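Local coordinates for protein putative monooxygenase (PDB 3MCS) that probably acts as a monooxygenase of the antibiotic biosynthesis monooxygenase family, two copies of whose domain are joined in one chain, at residues 7-13 against 55-61; 115-121 against 161-167; 133-137 against 182-186. All coordinates share one frame; numbering follows the deposited sequence. Where two conformers were deposited one is given.

Contact 1. Residues 7-13 against 55-61; sequences ILNVYDF and TSYIVEI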
# COMPACT_ATOMS: atom_id res chain seq x y z
N ILE A 7 -9.34 -6.72 4.74
CA ILE A 7 -8.65 -7.32 3.61
C ILE A 7 -7.80 -6.27 2.93
O ILE A 7 -8.32 -5.29 2.45
CB ILE A 7 -9.61 -7.93 2.56
CG1 ILE A 7 -10.65 -8.87 3.22
CG2 ILE A 7 -8.81 -8.67 1.52
CD1 ILE A 7 -10.05 -10.02 4.03
N LEU A 8 -6.49 -6.49 2.92
CA LEU A 8 -5.49 -5.62 2.30
C LEU A 8 -4.70 -6.41 1.26
O LEU A 8 -3.94 -7.35 1.63
CB LEU A 8 -4.53 -5.09 3.34
CG LEU A 8 -3.38 -4.21 2.85
CD1 LEU A 8 -3.91 -3.03 2.08
CD2 LEU A 8 -2.55 -3.72 4.03
N ASN A 9 -4.91 -6.05 -0.01
CA ASN A 9 -4.25 -6.69 -1.15
C ASN A 9 -3.47 -5.63 -1.94
O ASN A 9 -3.97 -4.53 -2.17
CB ASN A 9 -5.29 -7.36 -2.05
CG ASN A 9 -6.00 -8.53 -1.39
OD1 ASN A 9 -5.48 -9.15 -0.44
ND2 ASN A 9 -7.20 -8.86 -1.90
N VAL A 10 -2.25 -5.97 -2.33
CA VAL A 10 -1.40 -5.08 -3.10
C VAL A 10 -1.11 -5.77 -4.41
O VAL A 10 -0.46 -6.81 -4.42
CB VAL A 10 -0.09 -4.81 -2.38
CG1 VAL A 10 0.82 -4.01 -3.27
CG2 VAL A 10 -0.33 -4.10 -1.07
N TYR A 11 -1.63 -5.22 -5.49
CA TYR A 11 -1.47 -5.79 -6.83
C TYR A 11 -0.40 -5.03 -7.62
O TYR A 11 -0.39 -3.80 -7.60
CB TYR A 11 -2.78 -5.68 -7.59
CG TYR A 11 -3.91 -6.36 -6.90
CD1 TYR A 11 -4.13 -7.71 -7.06
CD2 TYR A 11 -4.80 -5.64 -6.09
CE1 TYR A 11 -5.18 -8.35 -6.42
CE2 TYR A 11 -5.85 -6.27 -5.46
CZ TYR A 11 -6.03 -7.63 -5.62
OH TYR A 11 -7.06 -8.27 -4.99
N ASP A 12 0.48 -5.73 -8.32
CA ASP A 12 1.45 -5.05 -9.18
C ASP A 12 1.64 -5.72 -10.53
O ASP A 12 1.44 -6.92 -10.68
CB ASP A 12 2.78 -4.90 -8.45
CG ASP A 12 3.62 -6.15 -8.45
OD1 ASP A 12 4.30 -6.44 -9.48
OD2 ASP A 12 3.67 -6.80 -7.40
N PHE A 13 1.99 -4.96 -11.55
CA PHE A 13 2.26 -5.55 -12.86
C PHE A 13 3.01 -4.59 -13.74
O PHE A 13 2.95 -3.36 -13.54
CB PHE A 13 0.98 -5.99 -13.57
CG PHE A 13 0.04 -4.88 -13.93
CD1 PHE A 13 0.16 -4.23 -15.13
CD2 PHE A 13 -1.00 -4.54 -13.09
CE1 PHE A 13 -0.73 -3.21 -15.47
CE2 PHE A 13 -1.88 -3.54 -13.43
CZ PHE A 13 -1.74 -2.87 -14.62
N THR A 55 6.13 -0.07 -13.65
CA THR A 55 5.34 -1.04 -12.89
C THR A 55 4.13 -0.39 -12.22
O THR A 55 4.25 0.63 -11.56
CB THR A 55 6.18 -1.70 -11.76
OG1 THR A 55 7.27 -2.44 -12.32
CG2 THR A 55 5.32 -2.64 -10.92
N SER A 56 2.96 -0.99 -12.37
CA SER A 56 1.76 -0.50 -11.70
C SER A 56 1.63 -1.09 -10.28
O SER A 56 1.87 -2.27 -10.07
CB SER A 56 0.53 -0.92 -12.48
OG SER A 56 -0.67 -0.74 -11.74
N TYR A 57 1.28 -0.26 -9.30
CA TYR A 57 0.96 -0.78 -7.96
C TYR A 57 -0.40 -0.25 -7.63
O TYR A 57 -0.68 0.90 -7.88
CB TYR A 57 1.90 -0.32 -6.87
CG TYR A 57 3.25 -0.95 -6.85
CD1 TYR A 57 4.31 -0.39 -7.57
CD2 TYR A 57 3.50 -2.07 -6.07
CE1 TYR A 57 5.57 -0.97 -7.55
CE2 TYR A 57 4.76 -2.65 -6.04
CZ TYR A 57 5.79 -2.09 -6.78
OH TYR A 57 7.04 -2.65 -6.75
N ILE A 58 -1.24 -1.11 -7.07
CA ILE A 58 -2.56 -0.70 -6.63
C ILE A 58 -2.76 -1.36 -5.28
O ILE A 58 -2.72 -2.57 -5.17
CB ILE A 58 -3.68 -1.12 -7.61
CG1 ILE A 58 -3.39 -0.65 -9.03
CG2 ILE A 58 -5.00 -0.53 -7.19
CD1 ILE A 58 -4.50 -1.00 -10.04
N VAL A 59 -2.89 -0.54 -4.24
CA VAL A 59 -3.16 -1.00 -2.89
C VAL A 59 -4.67 -0.90 -2.73
O VAL A 59 -5.23 0.15 -2.94
CB VAL A 59 -2.44 -0.12 -1.87
CG1 VAL A 59 -2.74 -0.57 -0.44
CG2 VAL A 59 -0.95 -0.14 -2.14
N GLU A 60 -5.31 -2.01 -2.39
CA GLU A 60 -6.76 -2.09 -2.25
C GLU A 60 -7.08 -2.60 -0.85
O GLU A 60 -6.52 -3.60 -0.42
CB GLU A 60 -7.36 -3.03 -3.30
CG GLU A 60 -7.16 -2.61 -4.78
CD GLU A 60 -7.91 -3.54 -5.82
OE1 GLU A 60 -8.63 -4.49 -5.49
OE2 GLU A 60 -7.78 -3.30 -7.02
N ILE A 61 -7.98 -1.91 -0.14
CA ILE A 61 -8.35 -2.29 1.24
C ILE A 61 -9.84 -2.28 1.44
O ILE A 61 -10.53 -1.31 1.11
CB ILE A 61 -7.61 -1.43 2.30
CG1 ILE A 61 -7.85 -2.00 3.71
CG2 ILE A 61 -7.99 0.03 2.16
CD1 ILE A 61 -6.95 -1.36 4.78
O HOH W 1 -1.77 -3.52 -10.28
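Asn9, Tyr11 and Phe13 of strand 7-13 face Glu60, Ile58 and Ser56 of strand 55-61 in three antiparallel hydrogen-bonded pairs, each joined by two backbone bonds. Asn9 N, for example, gives to Glu60 O at 3.0 Å and Glu60 N gives back to Asn9 O at 2.9 Å. Tyr11 O accepts Ile58 N and also a weak bond from a water at 3.0 Å, which is weakly linked in turn to Ser56 OG. The Tyr11 and Glu60 side chains cross nearly perpendicularly, ring and carboxylate planes 57° apart, with Tyr11 CE2 3.3 Å from Glu60 OE1. That carboxylate is gripped elsewhere: OE2 by Tyr30 OH, OE1 by Tyr62 OH. With CG between its backbone N and carbonyl carbon (chi1 65°), Phe13 turns a ring face to Ser56 CB, 3.7 Å from the ring centroid. On the sheet's other side Leu8 CD1 touches Val59 CG1 at 3.7 Å, and Asp12 CB sits over the Tyr57 ring. The pair is the central β1-β3 pair of a ferredoxin-like βαββαβ half. Outward-facing backbone groups of Leu8 and Val10 bond strand 91-104, those of Thr55 and Tyr57 bond strand 41-49, while helices 20-37 and 65-73 pack on the side of Tyr11, Ile58 and Glu60.

Contact 2. Residues 115-121 against 161-167; sequences AVYTVID and KWCLFEV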
# COMPACT_ATOMS: atom_id res chain seq x y z
N ALA A 115 3.90 8.88 -1.97
CA ALA A 115 3.66 7.52 -1.54
C ALA A 115 4.92 6.66 -1.63
O ALA A 115 5.72 6.81 -2.55
CB ALA A 115 2.57 6.94 -2.41
N VAL A 116 5.09 5.75 -0.66
CA VAL A 116 6.23 4.83 -0.60
C VAL A 116 5.74 3.45 -0.25
O VAL A 116 4.79 3.32 0.52
CB VAL A 116 7.21 5.24 0.48
CG1 VAL A 116 8.44 4.39 0.38
CG2 VAL A 116 7.57 6.70 0.33
N TYR A 117 6.37 2.42 -0.83
CA TYR A 117 6.02 1.03 -0.53
C TYR A 117 7.28 0.24 -0.26
O TYR A 117 8.16 0.12 -1.11
CB TYR A 117 5.22 0.39 -1.65
CG TYR A 117 4.79 -1.03 -1.38
CD1 TYR A 117 3.92 -1.34 -0.36
CD2 TYR A 117 5.22 -2.07 -2.21
CE1 TYR A 117 3.51 -2.68 -0.13
CE2 TYR A 117 4.83 -3.40 -2.00
CZ TYR A 117 3.97 -3.71 -0.97
OH TYR A 117 3.61 -5.04 -0.80
N THR A 118 7.35 -0.32 0.94
CA THR A 118 8.49 -1.07 1.37
C THR A 118 8.11 -2.51 1.68
O THR A 118 7.04 -2.75 2.23
CB THR A 118 9.02 -0.41 2.65
OG1 THR A 118 9.33 0.96 2.38
CG2 THR A 118 10.26 -1.15 3.20
N VAL A 119 8.97 -3.46 1.31
CA VAL A 119 8.84 -4.88 1.65
C VAL A 119 10.11 -5.31 2.40
O VAL A 119 11.21 -5.10 1.91
CB VAL A 119 8.66 -5.77 0.43
CG1 VAL A 119 8.60 -7.24 0.86
CG2 VAL A 119 7.38 -5.38 -0.35
N ILE A 120 9.95 -5.92 3.57
CA ILE A 120 11.08 -6.26 4.42
C ILE A 120 11.08 -7.73 4.80
O ILE A 120 10.19 -8.18 5.48
CB ILE A 120 11.03 -5.47 5.74
CG1 ILE A 120 10.69 -3.99 5.48
CG2 ILE A 120 12.33 -5.61 6.50
CD1 ILE A 120 10.61 -3.13 6.74
N ASP A 121 12.09 -8.47 4.35
CA ASP A 121 12.20 -9.87 4.68
C ASP A 121 13.03 -9.98 5.96
O ASP A 121 14.23 -9.77 5.94
CB ASP A 121 12.85 -10.63 3.53
CG ASP A 121 11.99 -10.62 2.29
OD1 ASP A 121 10.78 -10.76 2.43
OD2 ASP A 121 12.51 -10.50 1.17
N LYS A 161 7.67 -11.70 5.97
CA LYS A 161 7.70 -10.68 4.94
C LYS A 161 6.76 -9.55 5.33
O LYS A 161 5.56 -9.66 5.16
CB LYS A 161 7.26 -11.30 3.63
CG LYS A 161 7.51 -10.51 2.33
CD LYS A 161 7.23 -11.43 1.12
CE LYS A 161 8.13 -11.17 -0.09
NZ LYS A 161 9.54 -11.65 0.10
N TRP A 162 7.30 -8.48 5.89
CA TRP A 162 6.49 -7.32 6.27
C TRP A 162 6.32 -6.35 5.10
O TRP A 162 7.27 -6.10 4.37
CB TRP A 162 7.13 -6.61 7.45
CG TRP A 162 7.10 -7.42 8.65
CD1 TRP A 162 7.92 -8.47 8.95
CD2 TRP A 162 6.21 -7.27 9.76
NE1 TRP A 162 7.59 -8.99 10.18
CE2 TRP A 162 6.55 -8.27 10.70
CE3 TRP A 162 5.17 -6.39 10.05
CZ2 TRP A 162 5.87 -8.43 11.91
CZ3 TRP A 162 4.50 -6.54 11.26
CH2 TRP A 162 4.85 -7.56 12.17
N CYS A 163 5.11 -5.79 4.95
CA CYS A 163 4.78 -4.86 3.87
C CYS A 163 4.26 -3.58 4.44
O CYS A 163 3.27 -3.59 5.18
CB CYS A 163 3.69 -5.43 2.98
SG CYS A 163 4.14 -6.96 2.13
N LEU A 164 4.90 -2.46 4.07
CA LEU A 164 4.53 -1.14 4.58
C LEU A 164 4.20 -0.14 3.47
O LEU A 164 5.06 0.21 2.67
CB LEU A 164 5.66 -0.56 5.43
CG LEU A 164 5.33 0.78 6.08
CD1 LEU A 164 4.15 0.58 7.02
CD2 LEU A 164 6.54 1.40 6.82
N PHE A 165 2.95 0.29 3.44
CA PHE A 165 2.50 1.32 2.50
C PHE A 165 2.24 2.56 3.30
O PHE A 165 1.57 2.50 4.32
CB PHE A 165 1.22 0.91 1.80
CG PHE A 165 0.74 1.93 0.79
CD1 PHE A 165 1.50 2.21 -0.35
CD2 PHE A 165 -0.49 2.57 0.93
CE1 PHE A 165 1.07 3.12 -1.30
CE2 PHE A 165 -0.94 3.48 -0.03
CZ PHE A 165 -0.15 3.76 -1.14
N GLU A 166 2.77 3.68 2.84
CA GLU A 166 2.62 4.93 3.57
C GLU A 166 2.51 6.12 2.64
O GLU A 166 3.20 6.20 1.64
CB GLU A 166 3.77 5.10 4.58
CG GLU A 166 5.16 4.81 4.02
CD GLU A 166 6.26 4.83 5.08
OE1 GLU A 166 6.00 5.22 6.25
OE2 GLU A 166 7.40 4.44 4.73
N VAL A 167 1.59 7.04 2.96
CA VAL A 167 1.37 8.23 2.18
C VAL A 167 1.64 9.46 3.05
O VAL A 167 1.27 9.45 4.21
CB VAL A 167 -0.06 8.24 1.63
CG1 VAL A 167 -0.30 9.49 0.82
CG2 VAL A 167 -0.30 6.97 0.77
O HOH W 2 7.03 2.18 2.86
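Lys161 opens its strand with a salt bridge to Asp121, the two side chains running alongside each other in the same direction. Bends at chi3 and chi4 bring Lys161 NZ to the syn side of Asp121 OD1, at 2.8 Å and 18° out of the carboxylate plane, while Lys161 CG passes Val119 CG1 at 3.7 Å. Trp162 exchanges two backbone bonds with Ile120 and sets a ring edge near Ile120 O; its indole NE1 bonds Asp127 OD1, and its ring meets Phe130. Cys163, on the opposite side of the sheet, places CB 4.2 Å from CE1 of Tyr117. Leu164 also has a two-bond backbone pairing, with Thr118, and Leu164 O accepts twice: from Thr118 N at 2.9 Å and from a water at 2.8 Å. The same water accepts from Thr118 OG1 and donates to Glu166 OE2, tying three residues together. Strands 114-122 and 161-168 are β1 and β3 of the second ferredoxin-like half, with strands 194-209 and 147-155 flanking them and helix 127-143 covering the side of Ile120, Trp162 and Leu164. Phe165 brings its CB to the edge of the Tyr117 ring, 4.1 Å from CD1, and its own ring meets Phe45 of the first half edge to face. Glu166 pairs through its backbone with Val116; its CG, set between backbone N and carbonyl carbon (chi1 47°), passes Val116 CB, and OE1 is held by Tyr168 OH. Val167 CG2 lies 4.3 Å from Ala115 CB.

Contact 3. Residues 133-137 against 182-186; sequences IIKNI and YFKDY. With ACT (acetate ion), chain C.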
# COMPACT_ATOMS: atom_id res chain seq x y z
N ILE A 133 8.94 -4.06 17.39
CA ILE A 133 9.71 -2.86 17.07
C ILE A 133 9.07 -2.05 15.94
O ILE A 133 8.78 -0.87 16.09
CB ILE A 133 11.18 -3.19 16.71
CG1 ILE A 133 11.92 -3.73 17.96
CG2 ILE A 133 11.87 -1.96 16.18
CD1 ILE A 133 13.37 -4.23 17.73
N ILE A 134 8.81 -2.70 14.81
CA ILE A 134 8.25 -1.98 13.68
C ILE A 134 6.86 -1.46 14.01
O ILE A 134 6.53 -0.35 13.60
CB ILE A 134 8.24 -2.83 12.38
CG1 ILE A 134 7.92 -1.93 11.18
CG2 ILE A 134 7.25 -4.02 12.47
CD1 ILE A 134 8.10 -2.59 9.84
N LYS A 135 6.06 -2.23 14.75
CA LYS A 135 4.72 -1.77 15.12
C LYS A 135 4.79 -0.39 15.77
O LYS A 135 4.04 0.49 15.40
CB LYS A 135 3.99 -2.76 16.04
CG LYS A 135 3.39 -4.02 15.36
CD LYS A 135 2.95 -5.00 16.46
CE LYS A 135 2.39 -6.31 15.91
NZ LYS A 135 2.12 -7.23 17.04
N ASN A 136 5.71 -0.24 16.73
CA ASN A 136 5.90 1.01 17.48
C ASN A 136 6.33 2.15 16.56
O ASN A 136 5.76 3.24 16.62
CB ASN A 136 6.97 0.84 18.57
CG ASN A 136 6.54 -0.10 19.68
OD1 ASN A 136 5.42 -0.03 20.19
ND2 ASN A 136 7.46 -0.97 20.09
N ILE A 137 7.33 1.88 15.73
CA ILE A 137 7.82 2.88 14.80
C ILE A 137 6.75 3.37 13.85
O ILE A 137 6.65 4.56 13.59
CB ILE A 137 9.01 2.36 13.96
CG1 ILE A 137 10.26 2.26 14.84
CG2 ILE A 137 9.28 3.28 12.78
CD1 ILE A 137 10.75 3.60 15.44
N TYR A 182 14.42 8.82 15.99
CA TYR A 182 13.68 7.56 16.23
C TYR A 182 13.71 6.59 15.04
O TYR A 182 13.64 5.37 15.23
CB TYR A 182 12.22 7.83 16.61
CG TYR A 182 11.30 8.20 15.45
CD1 TYR A 182 11.11 9.51 15.06
CD2 TYR A 182 10.60 7.22 14.75
CE1 TYR A 182 10.27 9.84 14.01
CE2 TYR A 182 9.76 7.54 13.69
CZ TYR A 182 9.60 8.84 13.33
OH TYR A 182 8.75 9.14 12.30
N PHE A 183 13.78 7.11 13.82
CA PHE A 183 13.83 6.25 12.64
C PHE A 183 15.26 5.80 12.36
O PHE A 183 15.48 4.62 12.05
CB PHE A 183 13.24 6.95 11.41
CG PHE A 183 13.01 6.02 10.26
CD1 PHE A 183 11.86 5.26 10.19
CD2 PHE A 183 13.95 5.89 9.25
CE1 PHE A 183 11.66 4.40 9.13
CE2 PHE A 183 13.75 5.05 8.20
CZ PHE A 183 12.62 4.29 8.14
N LYS A 184 16.22 6.73 12.44
CA LYS A 184 17.63 6.38 12.27
C LYS A 184 18.04 5.31 13.29
O LYS A 184 18.69 4.33 12.94
CB LYS A 184 18.54 7.62 12.37
CG LYS A 184 18.54 8.55 11.17
CD LYS A 184 19.57 9.69 11.35
N ASP A 185 17.64 5.51 14.55
CA ASP A 185 17.92 4.54 15.61
C ASP A 185 17.36 3.18 15.27
O ASP A 185 17.98 2.17 15.61
CB ASP A 185 17.33 4.98 16.96
CG ASP A 185 18.07 6.14 17.59
OD1 ASP A 185 19.18 6.48 17.14
OD2 ASP A 185 17.53 6.72 18.55
N TYR A 186 16.17 3.17 14.66
CA TYR A 186 15.48 1.92 14.25
C TYR A 186 16.26 1.19 13.15
O TYR A 186 16.45 -0.02 13.22
CB TYR A 186 14.01 2.20 13.86
CG TYR A 186 13.46 1.36 12.73
CD1 TYR A 186 12.98 0.08 12.93
CD2 TYR A 186 13.41 1.87 11.44
CE1 TYR A 186 12.48 -0.68 11.87
CE2 TYR A 186 12.91 1.12 10.40
CZ TYR A 186 12.46 -0.15 10.61
OH TYR A 186 11.99 -0.87 9.55
C ACT C . 11.36 1.25 6.73
O ACT C . 11.24 2.01 5.72
OXT ACT C . 12.40 0.51 6.76
CH3 ACT C . 10.30 1.25 7.81
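Ile137 reaches across to three aromatic side chains of helix segment 182-186. Its CG1 stands anti to the carbonyl carbon (chi1 -73°), which sends the CG1-CD1 arm to Tyr182 and Tyr186 and leaves CG2 for Phe183. Ile137 CD1 comes in the plane of the Tyr182 ring at the edge, 3.7 Å from CD2, and CG1 lies 3.9 Å from Tyr186 CB. The CG2 methyl is 4.2 Å from Phe183 CD1, the two side chains crossing at about a right angle. One turn earlier, Ile133 CG2 meets the edge of the Tyr186 ring, 4.0 Å from CD1. No hydrogen bond joins the segments, which belong to two helices of the second ferredoxin-like half; their short axes pass 11.2 Å apart at 164°, spanned by isoleucine and aromatic side chains. Such helices lie against one side of a ferredoxin-like sheet; here Ile134 and Tyr186 both touch Ile120 of strand 114-122. Tyr186 OH donates to acetate OXT at 3.1 Å, with OXT in the plane of the tyrosine ring. Phe183 CZ, at its ring edge, lies 3.6 Å from acetate C. The ion probably came from the crystallisation liquor, yet it may mark a pocket. Tyr182 OH bonds His177 ND1, whose ring meets Phe183 edge to face.

Overall arrangement
The contacts follow the chain through two tandem ferredoxin-like halves. Contact 1 closes in the first half before contacts 2 and 3 open in the second, where their segments alternate. Centres of contacts 1 and 2 are 12 Å apart; both belong to the same curled antiparallel sheet and touch through Val59 on Phe165 and Tyr57 on Tyr117. This meeting of the halves within one chain resembles the dimeric α/β barrel of the clan, usually built from two subunits. Contact 3 lies 14 Å from contact 2, centre to centre, on its outer side, joined by packing of Trp162 on Ile134. Contacts 1 and 3, 25 Å apart between centres, do not touch.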